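Long-range contacts in kinesin-like protein (Caenorhabditis elegans, PDB 5X3E), which is a kinesin-6 motor protein (Zen4) that probably couples ATP hydrolysis to force production on microtubules: residues Y221-L232 against F274-S285; T300-R308 against S321-L329. All coordinates share one frame; numbering follows the deposited sequence.

Contact 1. Residues Y221-L232 against F274-S285; sequences YVEIYNNYCYDL and FCLGEERRRVSS
The rings of Tyr221 and Phe274 are inclined by only 18° but slid so far apart, with centroids 5.1 Å from each other, that they hardly overlap; the CE2, CZ and OH side of Tyr221 meets Phe274 CD1 and CE1, closest at 3.5 Å between Tyr221 OH and Phe274 CE1. Leu232 CD1 sits over the centre of one Tyr221 face, and Glu278 OE2 lies at that ring's edge, near its plane. There the Tyr221 OH donates to Glu278 OE2 at 2.8 Å, arriving from above the carboxylate plane, 45° out of it. The same Glu278 OE2 pairs with Arg281 NH1 at 2.9 Å in a salt bridge whose hydrogen bond is weak. A bend at chi3 (102°) turns the Arg281 guanidinium back toward Glu278, and Arg281 CG passes Glu223 OE2, an atom hydrogen-bonded to Ser295.

This is the helix 267-281 of the kinesin motor domain, a P-loop NTPase fold, laid against a beta hairpin of the central sheet that reverses through a type I' turn from Tyr225 to Tyr228. The backbones come nearest where Gly277 presents no side chain, its CA 4.6 Å from Leu232 CA. Leu232 lies alongside Arg281 there, with Leu232 CD2 3.7 Å from Arg281 N. At the edge of the Arg280 guanidinium, NH1 gives a 3.0 Å hydrogen bond to Leu232 O, beyond the end of the hairpin. Toward the turn, Ser285 OG makes a weak bond to Tyr225 OH at the edge of that ring, whereas the stronger partner of this hydroxyl is Glu352.

Contact 2. Residues T300-R308 against S321-L329; sequences TIKLVMAPR and SSQIIVSQL. With SO4 (sulfate ion), chain C.
Lys302 CG (chi1 -59°) and Gln328 CG (chi1 -70°) both lie anti to their carbonyl carbons, and as the two residues face each other in a non-hydrogen-bonded pair, their chains run alongside, pointing the same way, with Lys302 CE 3.7 Å from Gln328 NE2. They belong to a pair of antiparallel strands in the central sheet of the kinesin motor domain, whose segment axes run at 159°. Three hydrogen-bonded pairs, Ile301 with Leu329, Leu303 with Ser327 and Met305 with Ile325, supply six backbone bonds. The shortest joins Met305 N to Ile325 O at 2.7 Å; the longest joins Ser327 N to Leu303 O at 3.2 Å.

The extended Lys302 chain carries NZ to Asp261, its salt-bridge partner, and to sulfate O1 at 2.7 Å; the sulfate, probably from the crystallisation liquor, is also held by Val256 N and Thr220 OG1. Thr300 CG2 touches Gln328 CD at 3.8 Å. With Gln328 cut back to an alanine, a gap would probably open beside the Thr300 methyl and Lys302 CE, and the Tyr398 hydroxyl is likely to be left without its weak partner. On the Lys302 face, Val304 CG2 meets Val326 CG2 at 4.1 Å. Val304 CG1 also meets Ile324 CG2, and Phe170 of strand 169-172 touches all three residues. Beyond the Met305 with Ile325 pair, the Pro307 ring crosses the Gln323 side chain at about a right angle, Pro307 CD lying 3.6 Å from Gln323 CB.

Followed from the N terminus, the first of the four segments is the hairpin 221-232; after 41 intervening residues, 11 in strand and 7 in helix, the rest loop, the chain returns to lay 274-285 on it: contact 1. That loop closes before contact 2 begins, where only 12 residues, none in helix or strand, separate 300-308 from 321-329. The contacts therefore stand in series, neither nested nor crossed. Their centres are 25 Å apart and their nearest atoms about 5 Å, without touching. The sheet connects them: strand 213-225 neighbours strand 296-307, and Phe299, just before contact 2, packs edge-to-face on Tyr221 and Phe274. Contact 1 thus ties helix to sheet, contact 2 strand to strand.

Contact 1. Residues Y221-L232 against F274-S285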
loop_
_atom_site.group_PDB
_atom_site.type_symbol
_atom_site.label_atom_id
_atom_site.label_comp_id
_atom_site.label_asym_id
_atom_site.label_seq_id
_atom_site.Cartn_x
_atom_site.Cartn_y
_atom_site.Cartn_z
ATOM N N TYR A 221 -9.879 0.380 -2.078
ATOM C CA TYR A 221 -9.309 1.616 -1.564
ATOM C C TYR A 221 -10.028 1.961 -0.271
ATOM O O TYR A 221 -11.241 2.199 -0.276
ATOM C CB TYR A 221 -9.419 2.758 -2.575
ATOM C CG TYR A 221 -8.484 3.914 -2.281
ATOM C CD1 TYR A 221 -7.541 3.828 -1.262
ATOM C CD2 TYR A 221 -8.542 5.090 -3.025
ATOM C CE1 TYR A 221 -6.678 4.879 -0.986
ATOM C CE2 TYR A 221 -7.679 6.149 -2.760
ATOM C CZ TYR A 221 -6.749 6.039 -1.739
ATOM O OH TYR A 221 -5.890 7.082 -1.468
ATOM N N VAL A 222 -9.284 1.983 0.826
ATOM C CA VAL A 222 -9.846 2.069 2.166
ATOM C C VAL A 222 -9.127 3.161 2.945
ATOM O O VAL A 222 -7.921 3.373 2.771
ATOM C CB VAL A 222 -9.748 0.706 2.886
ATOM C CG1 VAL A 222 -10.156 0.845 4.282
ATOM C CG2 VAL A 222 -10.701 -0.284 2.246
ATOM N N GLU A 223 -9.869 3.871 3.792
ATOM C CA GLU A 223 -9.317 4.943 4.609
ATOM C C GLU A 223 -9.546 4.629 6.080
ATOM O O GLU A 223 -10.651 4.244 6.471
ATOM C CB GLU A 223 -9.956 6.290 4.251
ATOM C CG GLU A 223 -9.462 7.463 5.075
ATOM C CD GLU A 223 -10.254 8.725 4.808
ATOM O OE1 GLU A 223 -11.491 8.623 4.663
ATOM O OE2 GLU A 223 -9.644 9.815 4.735
ATOM N N ILE A 224 -8.514 4.813 6.896
ATOM C CA ILE A 224 -8.630 4.686 8.344
ATOM C C ILE A 224 -8.482 6.087 8.925
ATOM O O ILE A 224 -7.392 6.673 8.890
ATOM C CB ILE A 224 -7.587 3.722 8.918
ATOM C CG1 ILE A 224 -7.859 2.304 8.424
ATOM C CG2 ILE A 224 -7.605 3.767 10.437
ATOM C CD1 ILE A 224 -6.761 1.329 8.754
ATOM N N TYR A 225 -9.583 6.637 9.431
ATOM C CA TYR A 225 -9.611 8.006 9.937
ATOM C C TYR A 225 -10.310 8.023 11.289
ATOM O O TYR A 225 -11.472 7.618 11.387
ATOM C CB TYR A 225 -10.323 8.927 8.944
ATOM C CG TYR A 225 -10.569 10.314 9.465
ATOM C CD1 TYR A 225 -9.511 11.177 9.708
ATOM C CD2 TYR A 225 -11.855 10.767 9.709
ATOM C CE1 TYR A 225 -9.729 12.452 10.182
ATOM C CE2 TYR A 225 -12.083 12.041 10.183
ATOM C CZ TYR A 225 -11.017 12.880 10.419
ATOM O OH TYR A 225 -11.237 14.154 10.891
ATOM N N ASN A 226 -9.611 8.501 12.320
ATOM C CA ASN A 226 -10.157 8.613 13.678
ATOM C C ASN A 226 -10.621 7.257 14.210
ATOM O O ASN A 226 -11.727 7.117 14.733
ATOM C CB ASN A 226 -11.296 9.632 13.732
ATOM C CG ASN A 226 -11.453 10.258 15.110
ATOM O OD1 ASN A 226 -11.125 9.647 16.128
ATOM N ND2 ASN A 226 -11.961 11.482 15.146
ATOM N N ASN A 227 -9.753 6.253 14.070
ATOM C CA ASN A 227 -9.988 4.875 14.515
ATOM C C ASN A 227 -11.239 4.254 13.890
ATOM O O ASN A 227 -11.731 3.228 14.367
ATOM C CB ASN A 227 -10.062 4.781 16.043
ATOM C CG ASN A 227 -9.465 3.491 16.571
ATOM O OD1 ASN A 227 -8.424 3.035 16.090
ATOM N ND2 ASN A 227 -10.127 2.886 17.552
ATOM N N TYR A 228 -11.754 4.851 12.821
ATOM C CA TYR A 228 -12.857 4.294 12.055
ATOM C C TYR A 228 -12.378 4.003 10.642
ATOM O O TYR A 228 -11.486 4.677 10.117
ATOM C CB TYR A 228 -14.053 5.244 12.017
ATOM C CG TYR A 228 -14.794 5.353 13.330
ATOM C CD1 TYR A 228 -15.132 4.216 14.058
ATOM C CD2 TYR A 228 -15.148 6.589 13.849
ATOM C CE1 TYR A 228 -15.815 4.309 15.259
ATOM C CE2 TYR A 228 -15.827 6.694 15.053
ATOM C CZ TYR A 228 -16.158 5.551 15.755
ATOM O OH TYR A 228 -16.834 5.648 16.952
ATOM N N CYS A 229 -12.956 2.976 10.037
ATOM C CA CYS A 229 -12.525 2.499 8.734
ATOM C C CYS A 229 -13.609 2.758 7.693
ATOM O O CYS A 229 -14.769 2.384 7.893
ATOM C CB CYS A 229 -12.185 1.013 8.807
ATOM S SG CYS A 229 -11.495 0.399 7.283
ATOM N N TYR A 230 -13.222 3.361 6.567
ATOM C CA TYR A 230 -14.152 3.735 5.509
ATOM C C TYR A 230 -13.686 3.204 4.162
ATOM O O TYR A 230 -12.491 3.222 3.853
ATOM C CB TYR A 230 -14.314 5.257 5.414
ATOM C CG TYR A 230 -14.787 5.912 6.683
ATOM C CD1 TYR A 230 -16.142 6.037 6.955
ATOM C CD2 TYR A 230 -13.883 6.405 7.615
ATOM C CE1 TYR A 230 -16.586 6.634 8.115
ATOM C CE2 TYR A 230 -14.318 7.005 8.783
ATOM C CZ TYR A 230 -15.671 7.116 9.027
ATOM O OH TYR A 230 -16.120 7.708 10.187
ATOM N N ASP A 231 -14.643 2.747 3.359
ATOM C CA ASP A 231 -14.381 2.306 1.994
ATOM C C ASP A 231 -14.585 3.492 1.055
ATOM O O ASP A 231 -15.720 3.906 0.797
ATOM C CB ASP A 231 -15.285 1.132 1.629
ATOM C CG ASP A 231 -15.171 0.733 0.168
ATOM O OD1 ASP A 231 -16.085 0.035 -0.333
ATOM O OD2 ASP A 231 -14.160 1.098 -0.475
ATOM N N LEU A 232 -13.478 4.039 0.546
ATOM C CA LEU A 232 -13.521 5.166 -0.381
ATOM C C LEU A 232 -14.174 4.822 -1.713
ATOM O O LEU A 232 -14.500 5.739 -2.471
ATOM C CB LEU A 232 -12.105 5.688 -0.626
ATOM C CG LEU A 232 -11.291 6.079 0.606
ATOM C CD1 LEU A 232 -9.856 6.366 0.207
ATOM C CD2 LEU A 232 -11.912 7.289 1.259
ATOM N N PHE A 274 -8.687 4.775 -8.413
ATOM C CA PHE A 274 -7.936 5.443 -7.354
ATOM C C PHE A 274 -8.347 6.905 -7.221
ATOM O O PHE A 274 -8.511 7.412 -6.106
ATOM C CB PHE A 274 -6.435 5.320 -7.612
ATOM C CG PHE A 274 -5.591 6.138 -6.672
ATOM C CD1 PHE A 274 -5.256 5.648 -5.420
ATOM C CD2 PHE A 274 -5.124 7.388 -7.043
ATOM C CE1 PHE A 274 -4.477 6.395 -4.553
ATOM C CE2 PHE A 274 -4.345 8.137 -6.181
ATOM C CZ PHE A 274 -4.022 7.640 -4.936
ATOM N N CYS A 275 -8.505 7.602 -8.348
ATOM C CA CYS A 275 -8.906 9.001 -8.296
ATOM C C CYS A 275 -10.313 9.160 -7.736
ATOM O O CYS A 275 -10.591 10.139 -7.032
ATOM C CB CYS A 275 -8.796 9.631 -9.680
ATOM S SG CYS A 275 -7.090 9.804 -10.254
ATOM N N LEU A 276 -11.212 8.221 -8.041
ATOM C CA LEU A 276 -12.541 8.249 -7.437
ATOM C C LEU A 276 -12.456 8.146 -5.921
ATOM O O LEU A 276 -13.165 8.860 -5.204
ATOM C CB LEU A 276 -13.405 7.118 -7.994
ATOM C CG LEU A 276 -14.785 7.019 -7.341
ATOM C CD1 LEU A 276 -15.590 8.280 -7.607
ATOM C CD2 LEU A 276 -15.526 5.792 -7.824
ATOM N N GLY A 277 -11.584 7.275 -5.417
ATOM C CA GLY A 277 -11.388 7.186 -3.979
ATOM C C GLY A 277 -10.837 8.470 -3.393
ATOM O O GLY A 277 -11.218 8.878 -2.295
ATOM N N GLU A 278 -9.926 9.123 -4.121
ATOM C CA GLU A 278 -9.377 10.394 -3.665
ATOM C C GLU A 278 -10.470 11.445 -3.527
ATOM O O GLU A 278 -10.436 12.261 -2.602
ATOM C CB GLU A 278 -8.292 10.868 -4.631
ATOM C CG GLU A 278 -7.004 10.059 -4.577
ATOM C CD GLU A 278 -6.180 10.343 -3.336
ATOM O OE1 GLU A 278 -5.293 11.221 -3.394
ATOM O OE2 GLU A 278 -6.441 9.713 -2.291
ATOM N N GLU A 279 -11.452 11.440 -4.437
ATOM C CA GLU A 279 -12.593 12.344 -4.296
ATOM C C GLU A 279 -13.335 12.099 -2.985
ATOM O O GLU A 279 -13.716 13.051 -2.293
ATOM C CB GLU A 279 -13.551 12.190 -5.477
ATOM C CG GLU A 279 -13.001 12.619 -6.826
ATOM C CD GLU A 279 -14.074 12.641 -7.908
ATOM O OE1 GLU A 279 -15.189 13.138 -7.640
ATOM O OE2 GLU A 279 -13.809 12.152 -9.026
ATOM N N ARG A 280 -13.552 10.831 -2.621
ATOM C CA ARG A 280 -14.165 10.548 -1.324
ATOM C C ARG A 280 -13.226 10.875 -0.174
ATOM O O ARG A 280 -13.668 11.360 0.874
ATOM C CB ARG A 280 -14.603 9.088 -1.211
ATOM C CG ARG A 280 -15.964 8.733 -1.781
ATOM C CD ARG A 280 -16.078 8.780 -3.277
ATOM N NE ARG A 280 -17.451 8.462 -3.660
ATOM C CZ ARG A 280 -17.883 7.238 -3.941
ATOM N NH1 ARG A 280 -17.045 6.213 -3.896
ATOM N NH2 ARG A 280 -19.153 7.040 -4.271
ATOM N N ARG A 281 -11.928 10.626 -0.349
ATOM C CA ARG A 281 -10.989 10.871 0.737
ATOM C C ARG A 281 -10.960 12.333 1.156
ATOM O O ARG A 281 -10.581 12.633 2.292
ATOM C CB ARG A 281 -9.586 10.413 0.342
ATOM C CG ARG A 281 -8.641 10.299 1.516
ATOM C CD ARG A 281 -7.208 10.153 1.069
ATOM N NE ARG A 281 -6.553 11.436 1.236
ATOM C CZ ARG A 281 -6.470 12.360 0.289
ATOM N NH1 ARG A 281 -6.994 12.147 -0.912
ATOM N NH2 ARG A 281 -5.878 13.512 0.555
ATOM N N ARG A 282 -11.377 13.241 0.276
ATOM C CA ARG A 282 -11.354 14.677 0.522
ATOM C C ARG A 282 -12.583 15.178 1.277
ATOM O O ARG A 282 -12.684 16.382 1.533
ATOM C CB ARG A 282 -11.214 15.431 -0.807
ATOM C CG ARG A 282 -9.884 15.160 -1.499
ATOM C CD ARG A 282 -9.740 15.874 -2.836
ATOM N NE ARG A 282 -8.525 15.443 -3.520
ATOM C CZ ARG A 282 -7.299 15.850 -3.205
ATOM N NH1 ARG A 282 -7.115 16.705 -2.207
ATOM N NH2 ARG A 282 -6.254 15.395 -3.880
ATOM N N VAL A 283 -13.498 14.293 1.664
ATOM C CA VAL A 283 -14.694 14.670 2.412
ATOM C C VAL A 283 -14.327 14.735 3.889
ATOM O O VAL A 283 -14.195 13.708 4.556
ATOM C CB VAL A 283 -15.838 13.689 2.164
ATOM C CG1 VAL A 283 -17.045 14.073 2.989
ATOM C CG2 VAL A 283 -16.195 13.682 0.695
ATOM N N SER A 284 -14.167 15.954 4.398
ATOM C CA SER A 284 -13.849 16.193 5.797
ATOM C C SER A 284 -15.096 16.053 6.669
ATOM O O SER A 284 -16.228 15.971 6.182
ATOM C CB SER A 284 -13.237 17.584 5.972
ATOM O OG SER A 284 -13.053 17.898 7.344
ATOM N N SER A 285 -14.872 16.016 7.984
ATOM C CA SER A 285 -15.989 16.040 8.920
ATOM C C SER A 285 -16.809 17.306 8.738
ATOM O O SER A 285 -18.046 17.268 8.737
ATOM C CB SER A 285 -15.476 15.942 10.357
ATOM O OG SER A 285 -14.585 14.854 10.518
#

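Contact 2. Residues T300-R308 against S321-L329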
loop_
_atom_site.group_PDB
_atom_site.type_symbol
_atom_site.label_atom_id
_atom_site.label_comp_id
_atom_site.label_asym_id
_atom_site.label_seq_id
_atom_site.Cartn_x
_atom_site.Cartn_y
_atom_site.Cartn_z
ATOM N N THR A 300 -5.098 -1.392 -1.969
ATOM C CA THR A 300 -4.680 -2.785 -2.067
ATOM C C THR A 300 -4.906 -3.289 -3.486
ATOM O O THR A 300 -6.038 -3.273 -3.982
ATOM C CB THR A 300 -5.439 -3.653 -1.069
ATOM O OG1 THR A 300 -5.204 -3.168 0.259
ATOM C CG2 THR A 300 -4.973 -5.095 -1.170
ATOM N N ILE A 301 -3.834 -3.749 -4.121
ATOM C CA ILE A 301 -3.886 -4.361 -5.443
ATOM C C ILE A 301 -3.920 -5.868 -5.256
ATOM O O ILE A 301 -2.990 -6.449 -4.683
ATOM C CB ILE A 301 -2.687 -3.939 -6.305
ATOM C CG1 ILE A 301 -2.558 -2.415 -6.323
ATOM C CG2 ILE A 301 -2.829 -4.495 -7.717
ATOM C CD1 ILE A 301 -1.216 -1.914 -6.785
ATOM N N LYS A 302 -4.995 -6.498 -5.714
ATOM C CA LYS A 302 -5.179 -7.936 -5.580
ATOM C C LYS A 302 -5.040 -8.611 -6.935
ATOM O O LYS A 302 -5.719 -8.237 -7.898
ATOM C CB LYS A 302 -6.543 -8.266 -4.976
ATOM C CG LYS A 302 -6.770 -7.666 -3.610
ATOM C CD LYS A 302 -8.148 -8.025 -3.092
ATOM C CE LYS A 302 -8.369 -7.438 -1.708
ATOM N NZ LYS A 302 -9.686 -7.827 -1.143
ATOM N N LEU A 303 -4.181 -9.618 -6.995
ATOM C CA LEU A 303 -4.021 -10.441 -8.185
ATOM C C LEU A 303 -4.774 -11.743 -7.936
ATOM O O LEU A 303 -4.280 -12.638 -7.244
ATOM C CB LEU A 303 -2.544 -10.682 -8.483
ATOM C CG LEU A 303 -2.245 -11.495 -9.740
ATOM C CD1 LEU A 303 -2.799 -10.779 -10.950
ATOM C CD2 LEU A 303 -0.749 -11.730 -9.883
ATOM N N VAL A 304 -5.980 -11.835 -8.485
ATOM C CA VAL A 304 -6.829 -13.012 -8.326
ATOM C C VAL A 304 -6.482 -14.000 -9.437
ATOM O O VAL A 304 -6.718 -13.728 -10.616
ATOM C CB VAL A 304 -8.312 -12.633 -8.371
ATOM C CG1 VAL A 304 -9.187 -13.885 -8.295
ATOM C CG2 VAL A 304 -8.635 -11.626 -7.268
ATOM N N MET A 305 -5.956 -15.162 -9.058
ATOM C CA MET A 305 -5.474 -16.153 -10.010
ATOM C C MET A 305 -6.239 -17.464 -9.869
ATOM O O MET A 305 -6.759 -17.784 -8.797
ATOM C CB MET A 305 -3.968 -16.406 -9.825
ATOM C CG MET A 305 -3.090 -15.266 -10.322
ATOM S SD MET A 305 -1.437 -15.228 -9.601
ATOM C CE MET A 305 -0.891 -16.878 -9.967
ATOM N N ALA A 306 -6.318 -18.212 -10.967
ATOM C CA ALA A 306 -6.904 -19.547 -10.966
ATOM C C ALA A 306 -6.261 -20.355 -12.083
ATOM O O ALA A 306 -5.846 -19.783 -13.098
ATOM C CB ALA A 306 -8.428 -19.514 -11.150
ATOM N N PRO A 307 -6.160 -21.675 -11.925
ATOM C CA PRO A 307 -5.533 -22.507 -12.960
ATOM C C PRO A 307 -6.220 -22.353 -14.309
ATOM O O PRO A 307 -7.448 -22.402 -14.410
ATOM C CB PRO A 307 -5.694 -23.929 -12.410
ATOM C CG PRO A 307 -5.779 -23.752 -10.940
ATOM C CD PRO A 307 -6.472 -22.441 -10.708
ATOM N N ARG A 308 -5.410 -22.172 -15.351
ATOM C CA ARG A 308 -5.950 -22.023 -16.693
ATOM C C ARG A 308 -6.575 -23.327 -17.168
ATOM O O ARG A 308 -6.036 -24.413 -16.945
ATOM C CB ARG A 308 -4.865 -21.588 -17.676
ATOM C CG ARG A 308 -5.437 -21.350 -19.056
ATOM C CD ARG A 308 -4.434 -20.844 -20.064
ATOM N NE ARG A 308 -5.079 -20.667 -21.362
ATOM C CZ ARG A 308 -4.437 -20.358 -22.481
ATOM N NH1 ARG A 308 -3.122 -20.189 -22.467
ATOM N NH2 ARG A 308 -5.115 -20.220 -23.614
ATOM N N SER A 321 -13.727 -22.860 -8.070
ATOM C CA SER A 321 -13.328 -21.644 -7.364
ATOM C C SER A 321 -12.401 -21.922 -6.185
ATOM O O SER A 321 -11.666 -21.021 -5.768
ATOM C CB SER A 321 -14.562 -20.875 -6.885
ATOM O OG SER A 321 -15.165 -21.495 -5.763
ATOM N N SER A 322 -12.432 -23.132 -5.621
ATOM C CA SER A 322 -11.518 -23.448 -4.528
ATOM C C SER A 322 -10.068 -23.448 -4.989
ATOM O O SER A 322 -9.157 -23.408 -4.156
ATOM C CB SER A 322 -11.874 -24.803 -3.916
ATOM O OG SER A 322 -11.530 -25.863 -4.792
ATOM N N GLN A 323 -9.837 -23.499 -6.295
ATOM C CA GLN A 323 -8.495 -23.424 -6.843
ATOM C C GLN A 323 -7.954 -22.004 -6.903
ATOM O O GLN A 323 -6.777 -21.827 -7.231
ATOM C CB GLN A 323 -8.486 -24.035 -8.243
ATOM C CG GLN A 323 -8.818 -25.513 -8.247
ATOM C CD GLN A 323 -7.779 -26.323 -7.506
ATOM O OE1 GLN A 323 -7.995 -26.745 -6.373
ATOM N NE2 GLN A 323 -6.636 -26.543 -8.149
ATOM N N ILE A 324 -8.770 -21.002 -6.575
ATOM C CA ILE A 324 -8.359 -19.605 -6.689
ATOM C C ILE A 324 -7.247 -19.292 -5.693
ATOM O O ILE A 324 -7.322 -19.662 -4.514
ATOM C CB ILE A 324 -9.566 -18.678 -6.477
ATOM C CG1 ILE A 324 -10.520 -18.758 -7.672
ATOM C CG2 ILE A 324 -9.115 -17.242 -6.220
ATOM C CD1 ILE A 324 -11.709 -17.818 -7.568
ATOM N N ILE A 325 -6.212 -18.600 -6.167
ATOM C CA ILE A 325 -5.149 -18.062 -5.326
ATOM C C ILE A 325 -5.154 -16.547 -5.478
ATOM O O ILE A 325 -5.238 -16.034 -6.599
ATOM C CB ILE A 325 -3.773 -18.644 -5.702
ATOM C CG1 ILE A 325 -3.725 -20.139 -5.388
ATOM C CG2 ILE A 325 -2.663 -17.903 -4.972
ATOM C CD1 ILE A 325 -2.493 -20.834 -5.925
ATOM N N VAL A 326 -5.084 -15.833 -4.356
ATOM C CA VAL A 326 -5.112 -14.373 -4.338
ATOM C C VAL A 326 -3.863 -13.876 -3.626
ATOM O O VAL A 326 -3.582 -14.294 -2.498
ATOM C CB VAL A 326 -6.382 -13.834 -3.648
ATOM C CG1 VAL A 326 -6.351 -12.317 -3.565
ATOM C CG2 VAL A 326 -7.639 -14.307 -4.377
ATOM N N SER A 327 -3.116 -12.992 -4.281
ATOM C CA SER A 327 -1.987 -12.320 -3.658
ATOM C C SER A 327 -2.239 -10.818 -3.643
ATOM O O SER A 327 -2.994 -10.289 -4.464
ATOM C CB SER A 327 -0.668 -12.646 -4.379
ATOM O OG SER A 327 -0.714 -12.253 -5.737
ATOM N N GLN A 328 -1.591 -10.128 -2.703
ATOM C CA GLN A 328 -1.846 -8.717 -2.447
ATOM C C GLN A 328 -0.570 -7.897 -2.483
ATOM O O GLN A 328 0.462 -8.306 -1.942
ATOM C CB GLN A 328 -2.472 -8.488 -1.078
ATOM C CG GLN A 328 -3.870 -8.966 -0.912
ATOM C CD GLN A 328 -4.457 -8.475 0.389
ATOM O OE1 GLN A 328 -3.747 -7.911 1.230
ATOM N NE2 GLN A 328 -5.753 -8.684 0.570
ATOM N N LEU A 329 -0.664 -6.714 -3.080
ATOM C CA LEU A 329 0.315 -5.657 -2.881
ATOM C C LEU A 329 -0.438 -4.473 -2.297
ATOM O O LEU A 329 -1.337 -3.924 -2.942
ATOM C CB LEU A 329 1.022 -5.284 -4.186
ATOM C CG LEU A 329 2.400 -4.623 -4.066
ATOM C CD1 LEU A 329 3.122 -4.630 -5.400
ATOM C CD2 LEU A 329 2.291 -3.207 -3.554
HETATM S S SO4 C . -10.073 -5.406 1.766
HETATM O O1 SO4 C . -9.852 -6.785 1.328
HETATM O O2 SO4 C . -8.879 -4.606 1.502
HETATM O O3 SO4 C . -10.342 -5.385 3.197
HETATM O O4 SO4 C . -11.213 -4.838 1.062
#